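Local coordinates for protein Emp46p (Saccharomyces cerevisiae, PDB 2A6V) that acts as a cargo receptor involved in the secretion of glycoproteins, using a calcium-independent carbohydrate recognition domain, at residues A[87-92]-A[193-198]; A[106-111]-A[128-133]. One frame throughout, in Å; residues are numbered along the deposited sequence.

Contact 1 (A[87-92]-A[193-198]); sequences FWLKQG and SPFRIG
Lys-90 and Arg-196 stand side by side on one face of a sheet, both side chains heading the same way. Each has CG anti to its carbonyl carbon and a chain bent at chi3. These bends bring Lys-90 CE to 3.3 Å from Arg-196 NH2. The two like charges are also near, with Lys-90 NZ 3.9 Å from Arg-196 NH2, in the plane of the guanidinium. A water accepts from Lys-90 NZ and, weakly, from Arg-196 NH2, which may ease the repulsion. Ser-104 OG is a further partner of Lys-90 NZ, and Trp-55 makes a cation-pi contact with Arg-196. Trp-88 starts on the same face. Its indole edge lies near Gly-198 O, while NE1 bonds to Ser-200 OG.

The other face is apolar. Leu-89 lies alongside Ile-197 and Phe-195. Leu-89 CD2 meets Ile-197 CG1 at 3.8 Å and Phe-195 CE2 at 3.9 Å. Phe-195 holds its ring there with CG in the crowded position between N and C (chi1 55°).

Backbone bonds join Trp-88 to Gly-198 and Lys-90 to Arg-196 in both directions. The straightest runs from Arg-196 N to Lys-90 O, at 2.7 Å and 172°. Beyond it, Gln-91 OE1 lies 2.8 Å from Ser-193 OG, a hydroxyl that is hydrogen-bonded to Phe-189 O.

Two neighbouring antiparallel strands thus present a polar, tryptophan-bearing face and an apolar one. The apolar face packs on Met-66 and Trp-70 of the opposing sheet, as in the beta sandwich of the legume-like lectins.

Contact 2 (A[106-111]-A[128-133]); sequences KKFNGL and YLNDGT. With K (potassium ion), chain C.
Asn-130 CB sits over the centre of the Phe-108 ring, 3.7 Å from the centroid and 12° off the ring normal. This is a CH-pi contact. The amide of Asn-130 is turned 77° from the ring plane. Its CG is anti to the backbone N (chi1 -166°). The amide is used at both ends. Asn-130 OD1 accepts from Gly-132 N at 3.3 Å and closes an Asx turn, with the donor well above the amide plane. Asn-130 ND2 bonds to Lys-134 O and lies 3.1 Å from Lys-106 O.

Gly-110 and Asn-130 form a hydrogen-bonded antiparallel pair. Gly-110 N gives to Asn-130 O at 2.8 Å, and Asn-130 N gives to Gly-110 O nearly along the C=O axis. The backbone angles of Gly-110 would jam a CB against the preceding carbonyl, so glycine suits the corner made here.

A second Asx turn follows at Asp-131. Asp-131 OD1 takes both Thr-133 N and Thr-133 OG1, the latter at 2.7 Å. Lys-107 runs its CG and CD past Gly-132 O, then bends so that NZ makes a weak bond to Thr-133 O.

At the other end, Tyr-128 carries its hydroxyl away from the pairing to a potassium ion, with Tyr-128 OH to K at 2.9 Å. Two waters and the backbone oxygens of Ile-138, Glu-139 and Ser-141 complete the site.

Around the pair, Phe-108 meets Trp-88 edge-to-face and touches Leu-136. Leu-111 and Leu-129 lean on Phe-144. Segment 106-111 runs into strand 111-115, which lies between strands 84-90 and 124-131.

How the contacts relate
Contacts 1 and 2 both reach the same antiparallel sheet, and their centres are about 11 Å apart. Along the chain the order is 87-92, 106-111, 128-133 and 193-198, so contact 2 falls between the two halves of contact 1. Across the sheet, strands 196-202, 84-90, 111-115 and 124-131 are consecutive neighbours. The contacts meet directly. Leu-89 O is 2.8 Å from Leu-111 N, and Gln-91 NE2 is 2.8 Å from Asn-109 OD1; both are probable hydrogen bonds. Lys-90 CD also packs on Phe-108 CD1. One continuous sheet therefore links the central strand pair to the potassium site at Tyr-128.

Contact 1 (A[87-92]-A[193-198])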
# COMPACT_ATOMS: atom_id res chain seq x y z
N PHE A 87 0.99 1.09 -1.97
CA PHE A 87 -0.08 0.21 -1.52
C PHE A 87 -0.76 -0.35 -2.74
O PHE A 87 -1.12 0.43 -3.63
CB PHE A 87 -1.05 0.99 -0.64
CG PHE A 87 -0.40 1.53 0.58
CD1 PHE A 87 -0.24 0.73 1.70
CD2 PHE A 87 0.07 2.83 0.62
CE1 PHE A 87 0.40 1.22 2.82
CE2 PHE A 87 0.70 3.32 1.73
CZ PHE A 87 0.87 2.51 2.85
N TRP A 88 -0.97 -1.65 -2.76
CA TRP A 88 -1.34 -2.37 -3.96
C TRP A 88 -2.65 -3.13 -3.79
O TRP A 88 -2.91 -3.74 -2.74
CB TRP A 88 -0.28 -3.42 -4.29
CG TRP A 88 1.10 -2.93 -4.45
CD1 TRP A 88 2.04 -2.86 -3.48
CD2 TRP A 88 1.73 -2.46 -5.65
NE1 TRP A 88 3.22 -2.38 -3.99
CE2 TRP A 88 3.05 -2.12 -5.32
CE3 TRP A 88 1.31 -2.31 -6.98
CZ2 TRP A 88 3.96 -1.64 -6.27
CZ3 TRP A 88 2.22 -1.81 -7.92
CH2 TRP A 88 3.52 -1.48 -7.55
N LEU A 89 -3.44 -3.10 -4.85
CA LEU A 89 -4.52 -4.06 -5.08
C LEU A 89 -4.26 -4.61 -6.48
O LEU A 89 -4.34 -3.86 -7.44
CB LEU A 89 -5.89 -3.37 -5.03
CG LEU A 89 -6.31 -2.68 -3.74
CD1 LEU A 89 -7.75 -2.19 -3.88
CD2 LEU A 89 -6.22 -3.59 -2.55
N LYS A 90 -3.90 -5.88 -6.60
CA LYS A 90 -3.49 -6.45 -7.90
C LYS A 90 -4.27 -7.73 -8.23
O LYS A 90 -4.64 -8.48 -7.35
CB LYS A 90 -1.99 -6.74 -7.89
CG LYS A 90 -1.13 -5.50 -7.78
CD LYS A 90 0.25 -5.60 -8.46
CE LYS A 90 0.92 -6.92 -8.23
NZ LYS A 90 2.23 -6.97 -8.90
N GLN A 91 -4.51 -7.95 -9.52
CA GLN A 91 -5.21 -9.16 -9.98
C GLN A 91 -4.39 -9.87 -11.05
O GLN A 91 -3.40 -9.34 -11.54
CB GLN A 91 -6.61 -8.81 -10.52
CG GLN A 91 -6.62 -7.83 -11.67
CD GLN A 91 -7.98 -7.68 -12.33
OE1 GLN A 91 -8.93 -8.38 -11.96
NE2 GLN A 91 -8.07 -6.78 -13.31
N GLY A 92 -4.80 -11.09 -11.38
CA GLY A 92 -4.14 -11.84 -12.44
C GLY A 92 -2.89 -12.55 -11.96
O GLY A 92 -2.53 -12.45 -10.79
N SER A 193 -13.72 -9.64 -9.22
CA SER A 193 -12.58 -10.54 -9.32
C SER A 193 -11.84 -10.60 -7.99
O SER A 193 -11.83 -9.62 -7.23
CB SER A 193 -11.63 -10.08 -10.42
OG SER A 193 -10.92 -8.91 -10.05
N PRO A 194 -11.24 -11.75 -7.67
CA PRO A 194 -10.36 -11.82 -6.50
C PRO A 194 -9.13 -10.96 -6.74
O PRO A 194 -8.73 -10.77 -7.88
CB PRO A 194 -9.99 -13.31 -6.43
CG PRO A 194 -11.00 -14.02 -7.28
CD PRO A 194 -11.33 -13.04 -8.37
N PHE A 195 -8.55 -10.42 -5.68
CA PHE A 195 -7.36 -9.60 -5.83
C PHE A 195 -6.45 -9.73 -4.61
O PHE A 195 -6.86 -10.20 -3.54
CB PHE A 195 -7.72 -8.14 -6.11
CG PHE A 195 -8.63 -7.54 -5.08
CD1 PHE A 195 -10.01 -7.65 -5.20
CD2 PHE A 195 -8.11 -6.89 -3.98
CE1 PHE A 195 -10.85 -7.12 -4.24
CE2 PHE A 195 -8.94 -6.36 -3.02
CZ PHE A 195 -10.32 -6.47 -3.16
N ARG A 196 -5.21 -9.34 -4.82
CA ARG A 196 -4.17 -9.45 -3.82
C ARG A 196 -3.95 -8.09 -3.21
O ARG A 196 -4.02 -7.07 -3.90
CB ARG A 196 -2.91 -9.98 -4.46
CG ARG A 196 -3.03 -11.46 -4.84
CD ARG A 196 -1.77 -12.10 -5.38
NE ARG A 196 -0.97 -11.18 -6.19
CZ ARG A 196 0.18 -10.60 -5.79
NH1 ARG A 196 0.69 -10.82 -4.58
NH2 ARG A 196 0.82 -9.78 -6.61
N ILE A 197 -3.64 -8.09 -1.92
CA ILE A 197 -3.48 -6.86 -1.13
C ILE A 197 -2.11 -6.82 -0.53
O ILE A 197 -1.68 -7.78 0.10
CB ILE A 197 -4.55 -6.84 0.00
CG1 ILE A 197 -5.96 -6.84 -0.58
CG2 ILE A 197 -4.31 -5.70 0.96
CD1 ILE A 197 -6.98 -7.31 0.38
N GLY A 198 -1.40 -5.70 -0.70
CA GLY A 198 -0.10 -5.58 -0.08
C GLY A 198 0.45 -4.17 -0.07
O GLY A 198 -0.20 -3.21 -0.50
O HOH W 1 -2.98 -2.41 -0.17
O HOH W 2 3.71 -8.17 -7.03

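Contact 2 (A[106-111]-A[128-133])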
# COMPACT_ATOMS: atom_id res chain seq x y z
N LYS A 106 6.86 -3.49 -13.48
CA LYS A 106 6.30 -2.29 -14.09
C LYS A 106 5.01 -2.63 -14.84
O LYS A 106 4.11 -1.79 -14.97
CB LYS A 106 7.32 -1.66 -15.05
CG LYS A 106 8.51 -1.04 -14.33
CD LYS A 106 9.31 -0.07 -15.20
CE LYS A 106 10.12 -0.77 -16.26
NZ LYS A 106 11.07 0.16 -16.94
N LYS A 107 4.93 -3.86 -15.35
CA LYS A 107 3.73 -4.35 -16.00
C LYS A 107 2.89 -5.16 -15.01
O LYS A 107 3.27 -6.25 -14.58
CB LYS A 107 4.09 -5.20 -17.23
CG LYS A 107 2.89 -5.54 -18.11
CD LYS A 107 3.26 -6.50 -19.26
CE LYS A 107 4.34 -5.95 -20.17
NZ LYS A 107 4.00 -4.62 -20.75
N PHE A 108 1.76 -4.59 -14.61
CA PHE A 108 0.88 -5.22 -13.64
C PHE A 108 -0.56 -4.87 -13.96
O PHE A 108 -0.84 -3.98 -14.76
CB PHE A 108 1.25 -4.81 -12.20
CG PHE A 108 0.97 -3.36 -11.90
CD1 PHE A 108 -0.23 -2.96 -11.32
CD2 PHE A 108 1.91 -2.40 -12.18
CE1 PHE A 108 -0.47 -1.61 -11.06
CE2 PHE A 108 1.68 -1.07 -11.92
CZ PHE A 108 0.49 -0.67 -11.35
N ASN A 109 -1.47 -5.61 -13.35
CA ASN A 109 -2.88 -5.44 -13.52
C ASN A 109 -3.47 -5.08 -12.17
O ASN A 109 -3.60 -5.92 -11.28
CB ASN A 109 -3.50 -6.72 -14.06
CG ASN A 109 -4.86 -6.50 -14.66
OD1 ASN A 109 -5.66 -5.70 -14.16
ND2 ASN A 109 -5.12 -7.19 -15.77
N GLY A 110 -3.76 -3.81 -11.99
CA GLY A 110 -4.34 -3.38 -10.75
C GLY A 110 -4.11 -1.93 -10.44
O GLY A 110 -3.94 -1.10 -11.33
N LEU A 111 -4.08 -1.64 -9.14
CA LEU A 111 -4.06 -0.31 -8.59
C LEU A 111 -2.84 -0.17 -7.70
O LEU A 111 -2.56 -1.04 -6.88
CB LEU A 111 -5.32 -0.07 -7.78
CG LEU A 111 -5.38 1.17 -6.89
CD1 LEU A 111 -5.38 2.48 -7.72
CD2 LEU A 111 -6.60 1.11 -5.98
N TYR A 128 -2.35 5.11 -9.55
CA TYR A 128 -2.13 4.64 -10.91
C TYR A 128 -2.92 3.36 -11.12
O TYR A 128 -2.97 2.48 -10.26
CB TYR A 128 -0.66 4.33 -11.11
CG TYR A 128 0.27 5.51 -11.14
CD1 TYR A 128 0.70 6.03 -12.35
CD2 TYR A 128 0.76 6.07 -9.97
CE1 TYR A 128 1.56 7.10 -12.39
CE2 TYR A 128 1.66 7.16 -10.01
CZ TYR A 128 2.04 7.67 -11.25
OH TYR A 128 2.91 8.75 -11.33
N LEU A 129 -3.48 3.22 -12.31
CA LEU A 129 -4.08 1.98 -12.76
C LEU A 129 -3.27 1.42 -13.91
O LEU A 129 -2.80 2.16 -14.77
CB LEU A 129 -5.50 2.26 -13.24
CG LEU A 129 -6.58 2.35 -12.18
CD1 LEU A 129 -7.86 2.93 -12.81
CD2 LEU A 129 -6.85 1.00 -11.57
N ASN A 130 -3.07 0.11 -13.92
CA ASN A 130 -2.46 -0.57 -15.05
C ASN A 130 -3.32 -1.79 -15.35
O ASN A 130 -3.85 -2.41 -14.45
CB ASN A 130 -1.01 -0.94 -14.73
CG ASN A 130 -0.22 -1.33 -15.97
OD1 ASN A 130 -0.77 -1.45 -17.07
ND2 ASN A 130 1.09 -1.53 -15.80
N ASP A 131 -3.48 -2.10 -16.63
CA ASP A 131 -4.30 -3.23 -17.07
C ASP A 131 -3.48 -4.44 -17.51
O ASP A 131 -4.02 -5.38 -18.11
CB ASP A 131 -5.24 -2.80 -18.20
CG ASP A 131 -4.50 -2.30 -19.43
OD1 ASP A 131 -3.26 -2.39 -19.50
OD2 ASP A 131 -5.11 -1.79 -20.39
N GLY A 132 -2.18 -4.41 -17.24
CA GLY A 132 -1.32 -5.56 -17.49
C GLY A 132 -0.70 -5.61 -18.87
O GLY A 132 0.11 -6.51 -19.13
N THR A 133 -1.02 -4.66 -19.74
CA THR A 133 -0.58 -4.69 -21.14
C THR A 133 0.65 -3.82 -21.41
O THR A 133 1.31 -3.98 -22.43
CB THR A 133 -1.71 -4.23 -22.09
OG1 THR A 133 -2.01 -2.85 -21.89
CG2 THR A 133 -3.03 -4.95 -21.79
K K C . 3.76 10.01 -13.75
O HOH W 3 4.88 12.20 -12.37
O HOH W 4 1.99 11.96 -14.83